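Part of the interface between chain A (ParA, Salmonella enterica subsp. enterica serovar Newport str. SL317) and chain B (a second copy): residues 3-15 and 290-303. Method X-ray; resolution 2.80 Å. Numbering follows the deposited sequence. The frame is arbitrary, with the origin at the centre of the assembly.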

ATOM      1  N   MET A   3      12.199  13.834 -23.022  1.00 91.83           N
ATOM      2  CA  MET A   3      12.384  13.620 -24.520  1.00 82.33           C
ATOM      3  C   MET A   3      13.184  12.498 -25.388  1.00 77.34           C
ATOM      4  O   MET A   3      14.013  12.978 -26.149  1.00 64.85           O
ATOM      5  CB  MET A   3      12.953  14.967 -24.969  1.00 81.72           C
ATOM      6  CG  MET A   3      13.363  15.910 -23.846  1.00 87.54           C
ATOM      7  SD  MET A   3      14.536  15.141 -22.716  1.00 87.01           S
ATOM      8  CE  MET A   3      16.090  15.571 -23.492  1.00100.25           C
ATOM      9  N   LYS A   4      13.077  11.082 -25.418  1.00 84.99           N
ATOM     10  CA  LYS A   4      13.966  10.350 -26.442  1.00 87.53           C
ATOM     11  C   LYS A   4      13.187   9.602 -27.534  1.00104.26           C
ATOM     12  O   LYS A   4      12.962  10.125 -28.635  1.00112.57           O
ATOM     13  CB  LYS A   4      14.924   9.374 -25.723  1.00 72.16           C
ATOM     14  CG  LYS A   4      16.340   9.849 -25.510  1.00 45.96           C
ATOM     15  CD  LYS A   4      17.092   8.861 -24.621  1.00 32.14           C
ATOM     16  CE  LYS A   4      18.515   9.356 -24.329  1.00 52.63           C
ATOM     17  NZ  LYS A   4      19.307   8.378 -23.534  1.00 50.93           N
ATOM     18  N   ARG A   5      12.777   8.345 -27.230  1.00112.02           N
ATOM     19  CA  ARG A   5      11.970   7.543 -28.169  1.00119.98           C
ATOM     20  C   ARG A   5      10.627   7.023 -27.610  1.00119.79           C
ATOM     21  O   ARG A   5       9.587   7.663 -27.811  1.00120.78           O
ATOM     22  CB  ARG A   5      12.787   6.363 -28.720  1.00127.12           C
ATOM     23  CG  ARG A   5      12.681   6.135 -30.265  1.00131.04           C
ATOM     24  CD  ARG A   5      11.271   5.733 -30.762  1.00129.64           C
ATOM     25  NE  ARG A   5      10.440   6.889 -31.099  1.00129.47           N
ATOM     26  CZ  ARG A   5      10.690   7.726 -32.102  1.00131.99           C
ATOM     27  NH1 ARG A   5      11.749   7.541 -32.878  1.00133.90           N
ATOM     28  NH2 ARG A   5       9.886   8.758 -32.325  1.00131.22           N
ATOM     29  N   ASP A   6      10.638   5.869 -26.933  1.00116.82           N
ATOM     30  CA  ASP A   6       9.398   5.291 -26.364  1.00111.84           C
ATOM     31  C   ASP A   6       9.246   5.712 -24.882  1.00 99.23           C
ATOM     32  O   ASP A   6       8.186   5.507 -24.237  1.00 79.68           O
ATOM     33  CB  ASP A   6       9.420   3.759 -26.496  1.00119.53           C
ATOM     34  CG  ASP A   6       8.367   3.210 -27.480  1.00117.47           C
ATOM     35  OD1 ASP A   6       8.274   1.959 -27.579  1.00113.42           O
ATOM     36  OD2 ASP A   6       7.652   3.993 -28.144  1.00109.92           O
ATOM     37  N   TYR A   7      10.338   6.297 -24.381  1.00 89.17           N
ATOM     38  CA  TYR A   7      10.410   6.864 -23.050  1.00 77.23           C
ATOM     39  C   TYR A   7       9.810   8.214 -23.325  1.00 77.33           C
ATOM     40  O   TYR A   7       9.282   8.844 -22.429  1.00 86.66           O
ATOM     41  CB  TYR A   7      11.861   6.990 -22.586  1.00 77.16           C
ATOM     42  CG  TYR A   7      12.406   8.375 -22.222  1.00 60.82           C
ATOM     43  CD1 TYR A   7      11.765   9.200 -21.316  1.00 56.93           C
ATOM     44  CD2 TYR A   7      13.633   8.804 -22.729  1.00 62.77           C
ATOM     45  CE1 TYR A   7      12.334  10.431 -20.924  1.00 57.07           C
ATOM     46  CE2 TYR A   7      14.214  10.008 -22.346  1.00 46.94           C
ATOM     47  CZ  TYR A   7      13.565  10.818 -21.450  1.00 59.05           C
ATOM     48  OH  TYR A   7      14.160  12.011 -21.120  1.00 49.49           O
ATOM     49  N   GLY A   8       9.904   8.645 -24.584  1.00 72.23           N
ATOM     50  CA  GLY A   8       9.293   9.885 -25.032  1.00 62.21           C
ATOM     51  C   GLY A   8       7.861   9.503 -25.383  1.00 72.10           C
ATOM     52  O   GLY A   8       7.067  10.275 -25.934  1.00 58.11           O
ATOM     53  N   GLY A   9       7.545   8.251 -25.043  1.00 83.52           N
ATOM     54  CA  GLY A   9       6.222   7.680 -25.262  1.00 86.48           C
ATOM     55  C   GLY A   9       5.484   7.460 -23.951  1.00 82.01           C
ATOM     56  O   GLY A   9       4.276   7.228 -23.926  1.00 80.63           O
ATOM     57  N   VAL A  10       6.221   7.499 -22.850  1.00 77.53           N
ATOM     58  CA  VAL A  10       5.610   7.361 -21.547  1.00 71.83           C
ATOM     59  C   VAL A  10       4.853   8.684 -21.415  1.00 75.96           C
ATOM     60  O   VAL A  10       3.770   8.742 -20.808  1.00 74.47           O
ATOM     61  CB  VAL A  10       6.678   7.242 -20.420  1.00 67.70           C
ATOM     62  CG1 VAL A  10       6.088   7.631 -19.091  1.00 66.91           C
ATOM     63  CG2 VAL A  10       7.179   5.833 -20.323  1.00 55.12           C
ATOM     64  N   GLY A  11       5.426   9.735 -22.010  1.00 67.95           N
ATOM     65  CA  GLY A  11       4.802  11.038 -21.958  1.00 60.70           C
ATOM     66  C   GLY A  11       3.490  10.984 -22.706  1.00 62.93           C
ATOM     67  O   GLY A  11       2.518  11.656 -22.359  1.00 65.23           O
ATOM     68  N   THR A  12       3.475  10.153 -23.740  1.00 65.81           N
ATOM     69  CA  THR A  12       2.308   9.957 -24.603  1.00 63.95           C
ATOM     70  C   THR A  12       1.179   9.305 -23.815  1.00 61.50           C
ATOM     71  O   THR A  12       0.051   9.797 -23.799  1.00 57.54           O
ATOM     72  CB  THR A  12       2.675   9.051 -25.822  1.00 68.41           C
ATOM     73  OG1 THR A  12       3.890   9.525 -26.435  1.00 68.41           O
ATOM     74  CG2 THR A  12       1.561   9.051 -26.847  1.00 52.71           C
ATOM     75  N   ILE A  13       1.480   8.190 -23.163  1.00 62.20           N
ATOM     76  CA  ILE A  13       0.468   7.523 -22.356  1.00 65.22           C
ATOM     77  C   ILE A  13      -0.036   8.492 -21.278  1.00 65.49           C
ATOM     78  O   ILE A  13      -1.230   8.545 -20.992  1.00 65.15           O
ATOM     79  CB  ILE A  13       1.038   6.283 -21.656  1.00 62.80           C
ATOM     80  CG1 ILE A  13       1.453   5.236 -22.698  1.00 66.12           C
ATOM     81  CG2 ILE A  13       0.011   5.745 -20.676  1.00 51.90           C
ATOM     82  CD1 ILE A  13       2.356   4.124 -22.132  1.00 64.99           C
ATOM     83  N   ALA A  14       0.888   9.248 -20.682  1.00 62.20           N
ATOM     84  CA  ALA A  14       0.547  10.212 -19.647  1.00 57.66           C
ATOM     85  C   ALA A  14      -0.461  11.221 -20.181  1.00 64.36           C
ATOM     86  O   ALA A  14      -1.487  11.467 -19.548  1.00 67.25           O
ATOM     87  CB  ALA A  14       1.784  10.933 -19.184  1.00 56.14           C
ATOM     88  N   LEU A  15      -0.161  11.817 -21.336  1.00 64.60           N
ATOM     89  CA  LEU A  15      -1.054  12.797 -21.936  1.00 61.39           C
ATOM     90  C   LEU A  15      -2.434  12.212 -22.145  1.00 66.60           C
ATOM     91  O   LEU A  15      -3.444  12.878 -21.931  1.00 75.33           O
ATOM     92  CB  LEU A  15      -0.498  13.289 -23.266  1.00 58.00           C
ATOM     93  CG  LEU A  15       0.347  14.573 -23.169  1.00 73.49           C
ATOM     94  CD1 LEU A  15       1.013  14.918 -24.517  1.00 58.59           C
ATOM     95  CD2 LEU A  15      -0.552  15.730 -22.684  1.00 70.86           C
TER
ATOM     96  N   TYR B 290      -1.219   7.845 -11.341  1.00 64.34           N
ATOM     97  CA  TYR B 290       0.183   7.481 -11.255  1.00 61.47           C
ATOM     98  C   TYR B 290       0.837   7.699 -12.604  1.00 63.30           C
ATOM     99  O   TYR B 290       1.810   8.444 -12.717  1.00 63.25           O
ATOM    100  CB  TYR B 290       0.333   6.030 -10.836  1.00 56.82           C
ATOM    101  CG  TYR B 290       1.766   5.574 -10.810  1.00 61.87           C
ATOM    102  CD1 TYR B 290       2.348   4.979 -11.924  1.00 62.88           C
ATOM    103  CD2 TYR B 290       2.546   5.731  -9.668  1.00 66.29           C
ATOM    104  CE1 TYR B 290       3.676   4.540 -11.898  1.00 61.20           C
ATOM    105  CE2 TYR B 290       3.877   5.300  -9.631  1.00 64.92           C
ATOM    106  CZ  TYR B 290       4.429   4.700 -10.751  1.00 65.97           C
ATOM    107  OH  TYR B 290       5.716   4.218 -10.708  1.00 74.38           O
ATOM    108  N   LEU B 291       0.293   7.065 -13.635  1.00 58.21           N
ATOM    109  CA  LEU B 291       0.863   7.218 -14.958  1.00 61.87           C
ATOM    110  C   LEU B 291       0.941   8.675 -15.353  1.00 62.13           C
ATOM    111  O   LEU B 291       1.832   9.077 -16.090  1.00 70.04           O
ATOM    112  CB  LEU B 291       0.036   6.468 -16.000  1.00 56.62           C
ATOM    113  CG  LEU B 291       0.007   4.958 -15.819  1.00 61.49           C
ATOM    114  CD1 LEU B 291      -0.906   4.323 -16.853  1.00 53.32           C
ATOM    115  CD2 LEU B 291       1.426   4.425 -15.913  1.00 54.04           C
ATOM    116  N   THR B 292       0.023   9.487 -14.859  1.00 62.78           N
ATOM    117  CA  THR B 292       0.039  10.874 -15.276  1.00 61.53           C
ATOM    118  C   THR B 292       1.189  11.655 -14.692  1.00 57.21           C
ATOM    119  O   THR B 292       1.482  12.763 -15.139  1.00 56.85           O
ATOM    120  CB  THR B 292      -1.302  11.574 -14.961  1.00 59.81           C
ATOM    121  OG1 THR B 292      -1.483  12.644 -15.887  1.00 69.67           O
ATOM    122  CG2 THR B 292      -1.325  12.131 -13.564  1.00 55.05           C
ATOM    123  N   ARG B 293       1.864  11.045 -13.723  1.00 57.25           N
ATOM    124  CA  ARG B 293       2.987  11.667 -13.027  1.00 57.41           C
ATOM    125  C   ARG B 293       4.382  11.186 -13.402  1.00 59.69           C
ATOM    126  O   ARG B 293       5.354  11.738 -12.902  1.00 63.40           O
ATOM    127  CB  ARG B 293       2.845  11.467 -11.526  1.00 55.57           C
ATOM    128  CG  ARG B 293       2.323  12.648 -10.770  1.00 58.06           C
ATOM    129  CD  ARG B 293       1.100  13.201 -11.416  1.00 58.92           C
ATOM    130  NE  ARG B 293       0.353  14.023 -10.487  1.00 59.87           N
ATOM    131  CZ  ARG B 293      -0.679  14.776 -10.834  1.00 66.21           C
ATOM    132  NH1 ARG B 293      -1.075  14.808 -12.108  1.00 64.92           N
ATOM    133  NH2 ARG B 293      -1.315  15.486  -9.910  1.00 64.09           N
ATOM    134  N   LEU B 294       4.502  10.169 -14.251  1.00 52.62           N
ATOM    135  CA  LEU B 294       5.821   9.676 -14.601  1.00 45.14           C
ATOM    136  C   LEU B 294       6.658  10.714 -15.323  1.00 48.50           C
ATOM    137  O   LEU B 294       7.858  10.847 -15.086  1.00 51.93           O
ATOM    138  CB  LEU B 294       5.719   8.425 -15.466  1.00 41.91           C
ATOM    139  CG  LEU B 294       5.228   7.148 -14.793  1.00 45.18           C
ATOM    140  CD1 LEU B 294       5.135   6.036 -15.824  1.00 48.49           C
ATOM    141  CD2 LEU B 294       6.176   6.764 -13.678  1.00 41.23           C
ATOM    142  N   PRO B 295       6.044  11.480 -16.217  1.00 47.14           N
ATOM    143  CA  PRO B 295       6.937  12.444 -16.869  1.00 45.60           C
ATOM    144  C   PRO B 295       7.758  13.293 -15.902  1.00 48.30           C
ATOM    145  O   PRO B 295       8.959  13.402 -16.067  1.00 50.25           O
ATOM    146  CB  PRO B 295       5.986  13.262 -17.747  1.00 37.98           C
ATOM    147  CG  PRO B 295       4.935  12.207 -18.137  1.00 39.06           C
ATOM    148  CD  PRO B 295       4.698  11.468 -16.825  1.00 45.99           C
ATOM    149  N   GLU B 296       7.121  13.862 -14.881  1.00 50.68           N
ATOM    150  CA  GLU B 296       7.821  14.706 -13.924  1.00 52.97           C
ATOM    151  C   GLU B 296       8.949  13.922 -13.266  1.00 58.99           C
ATOM    152  O   GLU B 296      10.033  14.458 -12.995  1.00 59.17           O
ATOM    153  CB  GLU B 296       6.843  15.240 -12.879  1.00 59.02           C
ATOM    154  CG  GLU B 296       5.689  16.071 -13.477  1.00 78.86           C
ATOM    155  CD  GLU B 296       4.754  15.264 -14.428  1.00 92.78           C
ATOM    156  OE1 GLU B 296       4.607  15.650 -15.618  1.00 99.77           O
ATOM    157  OE2 GLU B 296       4.156  14.250 -13.991  1.00 92.02           O
ATOM    158  N   MET B 297       8.703  12.639 -13.038  1.00 58.02           N
ATOM    159  CA  MET B 297       9.709  11.778 -12.442  1.00 61.73           C
ATOM    160  C   MET B 297      10.913  11.571 -13.364  1.00 61.94           C
ATOM    161  O   MET B 297      12.048  11.463 -12.906  1.00 66.27           O
ATOM    162  CB  MET B 297       9.090  10.445 -12.087  1.00 62.43           C
ATOM    163  CG  MET B 297       7.904  10.608 -11.197  1.00 79.25           C
ATOM    164  SD  MET B 297       7.940   9.433  -9.886  1.00 85.44           S
ATOM    165  CE  MET B 297       9.046  10.327  -8.844  1.00 83.81           C
ATOM    166  N   LEU B 298      10.682  11.508 -14.661  1.00 56.24           N
ATOM    167  CA  LEU B 298      11.802  11.339 -15.554  1.00 57.58           C
ATOM    168  C   LEU B 298      12.617  12.633 -15.558  1.00 61.30           C
ATOM    169  O   LEU B 298      13.848  12.608 -15.572  1.00 61.89           O
ATOM    170  CB  LEU B 298      11.316  10.993 -16.962  1.00 52.13           C
ATOM    171  CG  LEU B 298      10.569   9.655 -17.050  1.00 60.29           C
ATOM    172  CD1 LEU B 298      10.036   9.447 -18.442  1.00 65.68           C
ATOM    173  CD2 LEU B 298      11.477   8.516 -16.665  1.00 60.47           C
ATOM    174  N   GLU B 299      11.933  13.769 -15.510  1.00 63.95           N
ATOM    175  CA  GLU B 299      12.628  15.051 -15.514  1.00 61.80           C
ATOM    176  C   GLU B 299      13.610  15.189 -14.351  1.00 57.88           C
ATOM    177  O   GLU B 299      14.637  15.842 -14.490  1.00 51.13           O
ATOM    178  CB  GLU B 299      11.636  16.209 -15.486  1.00 63.54           C
ATOM    179  CG  GLU B 299      10.651  16.216 -16.625  1.00 73.76           C
ATOM    180  CD  GLU B 299       9.769  17.451 -16.612  1.00 84.22           C
ATOM    181  OE1 GLU B 299       8.674  17.420 -17.224  1.00 91.26           O
ATOM    182  OE2 GLU B 299      10.178  18.457 -15.990  1.00 86.78           O
ATOM    183  N   GLN B 300      13.304  14.590 -13.204  1.00 56.77           N
ATOM    184  CA  GLN B 300      14.231  14.682 -12.079  1.00 60.50           C
ATOM    185  C   GLN B 300      15.543  13.967 -12.428  1.00 60.00           C
ATOM    186  O   GLN B 300      16.625  14.370 -11.983  1.00 58.95           O
ATOM    187  CB  GLN B 300      13.616  14.096 -10.804  1.00 60.74           C
ATOM    188  CG  GLN B 300      12.594  15.015 -10.142  1.00 64.34           C
ATOM    189  CD  GLN B 300      12.334  14.639  -8.699  1.00 72.14           C
ATOM    190  OE1 GLN B 300      11.285  14.954  -8.138  1.00 81.63           O
ATOM    191  NE2 GLN B 300      13.299  13.969  -8.083  1.00 82.53           N
ATOM    192  N   LEU B 301      15.448  12.908 -13.227  1.00 58.41           N
ATOM    193  CA  LEU B 301      16.650  12.201 -13.650  1.00 54.32           C
ATOM    194  C   LEU B 301      17.371  13.181 -14.568  1.00 56.46           C
ATOM    195  O   LEU B 301      18.523  13.533 -14.326  1.00 51.71           O
ATOM    196  CB  LEU B 301      16.285  10.915 -14.398  1.00 48.88           C
ATOM    197  CG  LEU B 301      15.631   9.807 -13.557  1.00 50.93           C
ATOM    198  CD1 LEU B 301      15.193   8.664 -14.462  1.00 41.07           C
ATOM    199  CD2 LEU B 301      16.612   9.322 -12.478  1.00 41.67           C
ATOM    200  N   GLU B 302      16.663  13.646 -15.600  1.00 58.01           N
ATOM    201  CA  GLU B 302      17.214  14.611 -16.549  1.00 55.04           C
ATOM    202  C   GLU B 302      17.937  15.751 -15.809  1.00 60.04           C
ATOM    203  O   GLU B 302      19.004  16.207 -16.212  1.00 58.84           O
ATOM    204  CB  GLU B 302      16.091  15.189 -17.419  1.00 45.91           C
ATOM    205  CG  GLU B 302      15.336  14.173 -18.290  1.00 57.13           C
ATOM    206  CD  GLU B 302      14.576  14.853 -19.433  1.00 59.18           C
ATOM    207  OE1 GLU B 302      14.620  14.389 -20.596  1.00 68.44           O
ATOM    208  OE2 GLU B 302      13.927  15.873 -19.172  1.00 61.28           O
ATOM    209  N   GLU B 303      17.362  16.205 -14.707  1.00 64.57           N
ATOM    210  CA  GLU B 303      17.983  17.284 -13.960  1.00 61.67           C
ATOM    211  C   GLU B 303      19.295  16.864 -13.335  1.00 55.15           C
ATOM    212  O   GLU B 303      20.198  17.683 -13.208  1.00 52.82           O
ATOM    213  CB  GLU B 303      17.030  17.807 -12.886  1.00 70.20           C
ATOM    214  CG  GLU B 303      16.004  18.814 -13.402  1.00 77.47           C
ATOM    215  CD  GLU B 303      14.870  19.005 -12.416  1.00 88.72           C
ATOM    216  OE1 GLU B 303      15.147  19.035 -11.195  1.00 89.83           O
ATOM    217  OE2 GLU B 303      13.706  19.129 -12.859  1.00 87.78           O
TER

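The centre of this contact is apolar and is built where helix 10-15 of chain A lies against helix 294-303 of chain B and the residues just before it. The two helix axes approach to 9.7 Å and run roughly antiparallel, at 148° between their N-to-C directions, so rising numbers in chain A meet falling numbers in chain B: Tyr A7 lies opposite Leu B298, Gly A11 opposite Pro B295, and Ala A14 opposite Thr B292. Val A10 points toward chain B and, with chi1 in the t well, sets CG1 3.7 Å from CB of Leu B294 and 4.4 Å from CD1 of Leu B298. One turn on, Ala A14 also points toward the partner, its CB in van der Waals contact 3.6 Å from CG of Pro B295 and 3.6 Å from the backbone O of Leu B291. The backbones are closest here: the CA atoms of Ala A14 and Thr B292 are 4.4 Å apart, and CA of Gly A11 lies 4.0 Å from CG of Pro B295. Ile A13 adds a looser contact, CG2 to CD1 of Leu B291 at 4.2 Å. These carbon contacts shield aliphatic surface from water without hydrogen bonds. The chain B leucines Leu B291, Leu B294 and Leu B298 all point toward chain A with the same m, t rotamer. Thr A12 and Leu A15 point away and take no part; within chain A, OG1 of Thr A12 instead makes a weak hydrogen bond to O of Gly A8, 3.3 Å away.

Toward the N-terminal end of the chain A stretch, helix gives way to loop and the backbones diverge, with 8.8 Å between the CA atoms of Tyr A7 and Leu B298. The tyrosine side chain spans this wider gap. Its CA-to-CB bond points sideways, but the ring edge of Tyr A7 meets Leu B298, CD1 to CD1 at 3.4 Å, while the hydroxyl carries the contact from apolar to polar ground. There Glu B302 points toward chain A, and its OE1 lies 2.5 Å from OH of Tyr A7. N of Met A3 makes weak hydrogen bonds to both oxygens, at 3.5 Å to OE1 of Glu B302 and 3.3 Å to OH of Tyr A7, so the three polar groups form a small cluster at the margin. The position of this carboxylate oxygen is less certain, because SD of Met A3 is modelled too close to it. The two stretches bury 477 Å², counting both sides.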